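Putative ABC transporter amino acid-binding protein (Sinorhizobium meliloti, PDB 2Q88) binds the compatible solute ectoine and probably serves as the substrate-binding component of an ABC transporter that imports it for osmoprotection. Local coordinates at residues S57-E60 against Y61-I65; G32-G36 against A37-V41; Y170-V174 against L175-D179. One frame throughout, in Å; residues are numbered along the deposited sequence.

Contact 1 (S57-E60 against Y61-I65); sequences SISE and YGAMI. With CD (cadmium ion), chain E; 4CS ((4S)-2-methyl-1,4,5,6-tetrahydropyrimidine-4-carboxylic acid), chain F.
Ser-59 and Glu-60 close over the start of the next turn, where the side chains of Ala-63 and Met-64 come up beneath them. The tight part centres on one carbonyl oxygen. Glu-60 O accepts a hydrogen bond from Ser-59 OG at 2.8 Å and a second from Ala-63 N at 3.2 Å. The two donors arrive from opposite faces of the carbonyl plane, the amide standing well above it, which pins the peptide from both sides. With chi1 at 83°, Ser-59 OG lies between its own N and carbonyl carbon and can bend forward to that oxygen. The same hydroxyl rests 3.6 Å from Met-64 CG, while the extended methionine chain runs on inward toward Ala-20 and Ile-76. This is the strand-to-helix junction of a parallel beta-alpha unit in a periplasmic binding protein: strand 53-58 of the parallel sheet ends here, helix 64-69 follows, and the connecting turn delivers a residue to the ligand pocket. That residue is Tyr-61. Its ring lies with one face against ectoine, whose CB sits 3.7 Å above the plane and over the ring centre, and its OH is hydrogen-bonded to Glu-22, which also binds the ligand. The opposite character prevails at the outer margin. The carboxylate of Glu-60 leads away from the turn on an exposed chain, and Gly-62 presents bare backbone. Farther back along the strand, Ser-57 OG binds a cadmium ion at 2.5 Å, with His-73 and a water among its other ligands.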
# COMPACT_ATOMS: atom_id res chain seq x y z
N SER A 57 11.60 -2.12 8.00
CA SER A 57 10.98 -3.09 8.90
C SER A 57 9.70 -3.61 8.23
O SER A 57 8.91 -2.80 7.75
CB SER A 57 10.60 -2.41 10.23
OG SER A 57 11.74 -2.11 11.05
N ILE A 58 9.51 -4.93 8.20
CA ILE A 58 8.28 -5.54 7.67
C ILE A 58 7.25 -5.75 8.78
O ILE A 58 7.59 -6.22 9.86
CB ILE A 58 8.58 -6.91 7.00
CG1 ILE A 58 9.34 -6.71 5.69
CG2 ILE A 58 7.28 -7.70 6.74
CD1 ILE A 58 9.85 -8.02 5.10
N SER A 59 6.01 -5.39 8.50
CA SER A 59 4.89 -5.68 9.38
C SER A 59 3.63 -5.81 8.53
O SER A 59 3.64 -5.49 7.34
CB SER A 59 4.73 -4.57 10.43
OG SER A 59 4.00 -3.46 9.92
N GLU A 60 2.56 -6.28 9.14
CA GLU A 60 1.26 -6.28 8.48
C GLU A 60 0.75 -4.84 8.53
O GLU A 60 1.28 -4.03 9.31
CB GLU A 60 0.33 -7.31 9.13
CG GLU A 60 0.90 -8.72 8.98
CD GLU A 60 0.15 -9.79 9.74
OE1 GLU A 60 0.60 -10.18 10.84
OE2 GLU A 60 -0.89 -10.27 9.24
N TYR A 61 -0.21 -4.50 7.67
CA TYR A 61 -0.60 -3.10 7.49
C TYR A 61 -1.19 -2.48 8.75
O TYR A 61 -0.98 -1.30 9.01
CB TYR A 61 -1.56 -2.93 6.31
CG TYR A 61 -0.89 -3.16 4.96
CD1 TYR A 61 -0.21 -2.13 4.32
CD2 TYR A 61 -0.92 -4.41 4.36
CE1 TYR A 61 0.41 -2.34 3.08
CE2 TYR A 61 -0.29 -4.63 3.11
CZ TYR A 61 0.36 -3.59 2.48
OH TYR A 61 1.00 -3.81 1.27
N GLY A 62 -1.90 -3.28 9.53
CA GLY A 62 -2.56 -2.79 10.74
C GLY A 62 -1.61 -2.32 11.84
O GLY A 62 -2.01 -1.58 12.75
N ALA A 63 -0.35 -2.74 11.76
CA ALA A 63 0.65 -2.34 12.76
C ALA A 63 1.39 -1.04 12.42
O ALA A 63 2.13 -0.51 13.25
CB ALA A 63 1.65 -3.48 13.00
N MET A 64 1.21 -0.53 11.20
CA MET A 64 2.05 0.55 10.70
C MET A 64 1.83 1.89 11.38
O MET A 64 2.77 2.48 11.93
CB MET A 64 1.94 0.66 9.18
CG MET A 64 2.59 -0.51 8.47
SD MET A 64 2.34 -0.39 6.71
CE MET A 64 3.07 -1.93 6.15
N ILE A 65 0.60 2.37 11.33
CA ILE A 65 0.27 3.65 11.99
C ILE A 65 0.59 3.61 13.50
O ILE A 65 1.25 4.53 14.00
CB ILE A 65 -1.17 4.12 11.66
CG1 ILE A 65 -1.26 4.44 10.15
CG2 ILE A 65 -1.56 5.33 12.50
CD1 ILE A 65 -2.65 4.83 9.64
CD CD E . 11.33 -1.67 13.53
O 4CS F . -4.51 -0.70 3.22
C 4CS F . -3.77 -0.41 2.29
OXT 4CS F . -3.25 0.72 2.24
CA 4CS F . -3.50 -1.42 1.18
CB 4CS F . -3.34 -2.84 1.69
CAD 4CS F . -3.13 -3.79 0.51
NAG 4CS F . -1.96 -3.33 -0.29
CAI 4CS F . -1.60 -1.97 -0.33
CAA 4CS F . -0.38 -1.52 -1.15
N 4CS F . -2.31 -1.02 0.40
O HOH W 1 13.44 -0.63 13.42

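Contact 2 (G32-G36 against A37-V41); sequences GKVSG and AAPDV
A helix N-terminus entered through glycine is the element here: Gly-36 is the N-cap residue between the short strand 34-35 and helix 37-48, and Val-34, Ser-35 and Gly-36 meet Pro-39 and Asp-40 of the first turn. The glycine backbone, with phi 91° and psi 164°, is one in which a CB would press against the carbonyl oxygen of Ser-35 and crowd Ala-37 N. The first helical bond runs from Asp-40 N to Gly-36 O at 3.0 Å, the donor tilted slightly from the carbonyl plane. Pro-39 has no N-H to give, and in the first turn none is needed; its ring turns back toward the strand. Its CG lies 3.3 Å from Ser-35 O, and its CB meets Val-34 CG1 at 3.7 Å. The two side chains cross at about a right angle. Val-34 brings CG1 to the ring because that branch is anti to the backbone N (chi1 176°). The carboxylate of Asp-40 folds back along the same turn, with OD1 3.5 Å from Ser-35 CA. Its other oxygen, OD2, is hydrogen-bonded to Tyr-238 OH, the hydroxyl that also pairs with Gly-36 N, so a single tyrosine ties the cap to the first turn. Around this junction, strand 34-35 pairs antiparallel with strand 27-28, Val-34 and Pro-39 both lie against Ile-19 of strand 14-19, and Asp-40 and Val-41 pack on helix 230-235.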
# COMPACT_ATOMS: atom_id res chain seq x y z
N GLY A 32 18.67 -8.81 1.06
CA GLY A 32 18.08 -7.87 2.00
C GLY A 32 17.78 -6.50 1.42
O GLY A 32 17.22 -5.66 2.12
N LYS A 33 18.15 -6.28 0.16
CA LYS A 33 17.91 -5.00 -0.50
C LYS A 33 16.41 -4.78 -0.62
O LYS A 33 15.69 -5.59 -1.18
CB LYS A 33 18.57 -4.93 -1.90
CG LYS A 33 17.58 -4.89 -3.09
CD LYS A 33 18.25 -4.60 -4.42
CE LYS A 33 17.22 -4.49 -5.54
NZ LYS A 33 17.86 -4.52 -6.90
N VAL A 34 15.94 -3.69 -0.03
CA VAL A 34 14.54 -3.34 -0.12
C VAL A 34 14.36 -2.51 -1.38
O VAL A 34 15.14 -1.60 -1.65
CB VAL A 34 14.08 -2.59 1.14
CG1 VAL A 34 12.64 -2.13 1.01
CG2 VAL A 34 14.27 -3.50 2.36
N SER A 35 13.35 -2.88 -2.17
CA SER A 35 12.99 -2.16 -3.37
C SER A 35 11.46 -2.17 -3.49
O SER A 35 10.76 -2.25 -2.47
CB SER A 35 13.62 -2.81 -4.60
OG SER A 35 13.20 -4.15 -4.73
N GLY A 36 10.96 -2.09 -4.71
CA GLY A 36 9.55 -1.77 -4.93
C GLY A 36 9.43 -0.27 -5.07
O GLY A 36 10.36 0.47 -4.73
N ALA A 37 8.30 0.18 -5.59
CA ALA A 37 8.10 1.58 -5.95
C ALA A 37 8.12 2.54 -4.78
O ALA A 37 8.68 3.63 -4.88
CB ALA A 37 6.81 1.74 -6.75
N ALA A 38 7.53 2.14 -3.66
CA ALA A 38 7.43 3.04 -2.52
C ALA A 38 8.80 3.27 -1.83
O ALA A 38 9.18 4.43 -1.64
CB ALA A 38 6.35 2.58 -1.54
N PRO A 39 9.53 2.20 -1.50
CA PRO A 39 10.90 2.35 -0.98
C PRO A 39 11.89 2.98 -1.98
O PRO A 39 12.81 3.66 -1.55
CB PRO A 39 11.31 0.92 -0.66
CG PRO A 39 10.00 0.21 -0.46
CD PRO A 39 9.14 0.77 -1.55
N ASP A 40 11.70 2.76 -3.28
CA ASP A 40 12.61 3.36 -4.27
C ASP A 40 12.45 4.89 -4.30
O ASP A 40 13.44 5.62 -4.33
CB ASP A 40 12.40 2.79 -5.68
CG ASP A 40 13.17 1.48 -5.92
OD1 ASP A 40 13.76 0.89 -4.99
OD2 ASP A 40 13.23 0.95 -7.05
N VAL A 41 11.21 5.36 -4.31
CA VAL A 41 10.93 6.80 -4.25
C VAL A 41 11.46 7.40 -2.93
O VAL A 41 12.11 8.45 -2.93
CB VAL A 41 9.42 7.07 -4.42
CG1 VAL A 41 9.06 8.51 -4.01
CG2 VAL A 41 9.01 6.83 -5.86

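Contact 3 (Y170-V174 against L175-D179); sequences YSLPV and LSIND. With 4CS ((4S)-2-methyl-1,4,5,6-tetrahydropyrimidine-4-carboxylic acid), chain F.
Ile-177 turns back from the helix onto Leu-172 and Tyr-170 of the strand that precedes it. The fold element is a beta-alpha junction in the second lobe of the binding protein: strand 169-173 leads into helix 174-184, with Pro-173 as N-cap, and the short axes diverge at 117°. The side chains of Leu-172 and Ile-177 cross obliquely, Leu-172 CB resting 3.6 Å from Ile-177 CG1. Chi1 of -75° sets CG1 opposite the carbonyl carbon of Ile-177, and the next torsion bends CD1 on toward the strand, where it comes to 4.0 Å from Tyr-170 CD2. The two methyls of Leu-172 part: CD1 lies 3.9 Å from Ser-176 CB, while CD2 approaches ectoine. Pro-173 stands between helix and ligand. The CD and CG corner of its ring faces ectoine, with CD 3.4 Å from the ligand atom NAG, and its CB is beside Ser-176 OG, a hydroxyl whose hydrogen bond goes to Glu-22, itself a ligand-binding residue. An alanine at Pro-173 would lack the ring atoms CG and CD, and is likely to leave a gap beside NAG while giving the backbone at the helix entrance more freedom to turn. On the outer side, Val-174 and Asn-178 run side by side and point the same way, Val-174 CG1 meeting the amide nitrogen ND2. Leu-175 N, at the helix start, is bonded to Asp-99. The first turn is closed by two nearly straight bonds: Ile-177 N donates to Pro-173 O at 2.9 Å, and Asn-178 N reaches Val-174 O with an N-H...O angle of 171°.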
# COMPACT_ATOMS: atom_id res chain seq x y z
N TYR A 170 -9.34 -13.61 -2.86
CA TYR A 170 -8.28 -12.88 -2.17
C TYR A 170 -8.16 -11.51 -2.82
O TYR A 170 -8.08 -11.40 -4.04
CB TYR A 170 -6.98 -13.66 -2.25
CG TYR A 170 -5.75 -12.99 -1.64
CD1 TYR A 170 -5.77 -12.48 -0.35
CD2 TYR A 170 -4.56 -12.91 -2.36
CE1 TYR A 170 -4.64 -11.87 0.21
CE2 TYR A 170 -3.44 -12.31 -1.83
CZ TYR A 170 -3.47 -11.80 -0.55
OH TYR A 170 -2.34 -11.23 -0.02
N SER A 171 -8.16 -10.47 -2.01
CA SER A 171 -8.19 -9.11 -2.53
C SER A 171 -6.94 -8.32 -2.16
O SER A 171 -6.58 -8.27 -0.99
CB SER A 171 -9.45 -8.39 -2.05
OG SER A 171 -9.57 -7.13 -2.68
N LEU A 172 -6.31 -7.74 -3.18
CA LEU A 172 -5.18 -6.81 -3.08
C LEU A 172 -5.35 -5.79 -4.20
O LEU A 172 -6.23 -5.96 -5.05
CB LEU A 172 -3.85 -7.55 -3.29
CG LEU A 172 -3.29 -8.44 -2.18
CD1 LEU A 172 -1.94 -8.97 -2.58
CD2 LEU A 172 -3.20 -7.70 -0.86
N PRO A 173 -4.53 -4.73 -4.23
CA PRO A 173 -4.46 -3.85 -5.39
C PRO A 173 -4.18 -4.60 -6.69
O PRO A 173 -3.47 -5.60 -6.69
CB PRO A 173 -3.31 -2.90 -5.04
CG PRO A 173 -3.35 -2.84 -3.56
CD PRO A 173 -3.61 -4.27 -3.15
N VAL A 174 -4.79 -4.12 -7.78
CA VAL A 174 -4.61 -4.68 -9.13
C VAL A 174 -3.16 -5.06 -9.44
O VAL A 174 -2.88 -6.20 -9.83
CB VAL A 174 -5.13 -3.69 -10.20
CG1 VAL A 174 -4.79 -4.16 -11.62
CG2 VAL A 174 -6.64 -3.51 -10.03
N LEU A 175 -2.23 -4.13 -9.26
CA LEU A 175 -0.84 -4.41 -9.58
C LEU A 175 -0.23 -5.53 -8.73
O LEU A 175 0.58 -6.30 -9.24
CB LEU A 175 0.01 -3.15 -9.49
CG LEU A 175 -0.21 -2.13 -10.61
CD1 LEU A 175 0.35 -0.79 -10.18
CD2 LEU A 175 0.46 -2.58 -11.92
N SER A 176 -0.64 -5.62 -7.46
CA SER A 176 -0.16 -6.67 -6.55
C SER A 176 -0.72 -8.05 -6.91
O SER A 176 0.00 -9.05 -6.86
CB SER A 176 -0.55 -6.35 -5.10
OG SER A 176 -0.07 -5.09 -4.68
N ILE A 177 -2.01 -8.09 -7.24
CA ILE A 177 -2.66 -9.35 -7.62
C ILE A 177 -2.05 -9.86 -8.93
O ILE A 177 -1.67 -11.02 -9.02
CB ILE A 177 -4.21 -9.18 -7.74
CG1 ILE A 177 -4.88 -9.10 -6.35
CG2 ILE A 177 -4.84 -10.32 -8.53
CD1 ILE A 177 -4.73 -10.39 -5.46
N ASN A 178 -1.94 -8.98 -9.93
CA ASN A 178 -1.36 -9.36 -11.23
C ASN A 178 0.07 -9.89 -11.12
O ASN A 178 0.44 -10.86 -11.78
CB ASN A 178 -1.39 -8.18 -12.21
CG ASN A 178 -2.78 -7.95 -12.82
OD1 ASN A 178 -3.63 -8.84 -12.83
ND2 ASN A 178 -2.98 -6.76 -13.35
N ASP A 179 0.88 -9.24 -10.29
CA ASP A 179 2.25 -9.67 -10.08
C ASP A 179 2.30 -11.06 -9.43
O ASP A 179 3.03 -11.95 -9.88
CB ASP A 179 2.99 -8.64 -9.23
CG ASP A 179 4.46 -8.88 -9.19
OD1 ASP A 179 4.95 -9.33 -8.14
OD2 ASP A 179 5.22 -8.67 -10.17
O 4CS F . -4.51 -0.70 3.22
C 4CS F . -3.77 -0.41 2.29
OXT 4CS F . -3.25 0.72 2.24
CA 4CS F . -3.50 -1.42 1.18
CB 4CS F . -3.34 -2.84 1.69
CAD 4CS F . -3.13 -3.79 0.51
NAG 4CS F . -1.96 -3.33 -0.29
CAI 4CS F . -1.60 -1.97 -0.33
CAA 4CS F . -0.38 -1.52 -1.15
N 4CS F . -2.31 -1.02 0.40

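All three contacts are strand-to-helix junctions in one family 3 binding protein, and none touches another. Contact 3 is the buried one, built on apolar packing and two helical bonds. Contacts 1 and 2 are only partly buried: contact 1 turns on a carbonyl shared by two donors, while contact 2 mixes one helical bond with the Val-34/Pro-39 contact. Contacts 1 and 3 both reach ectoine, Tyr-61 with a ring face and Pro-173 with a ring corner, whereas contact 2 holds no pocket residue. Contacts 1 and 2 are close in the chain, since helix 37-48 leads into strand 53-58, and both adjoin strand 14-19. Glycine and proline serve as N-caps in contacts 2 and 3.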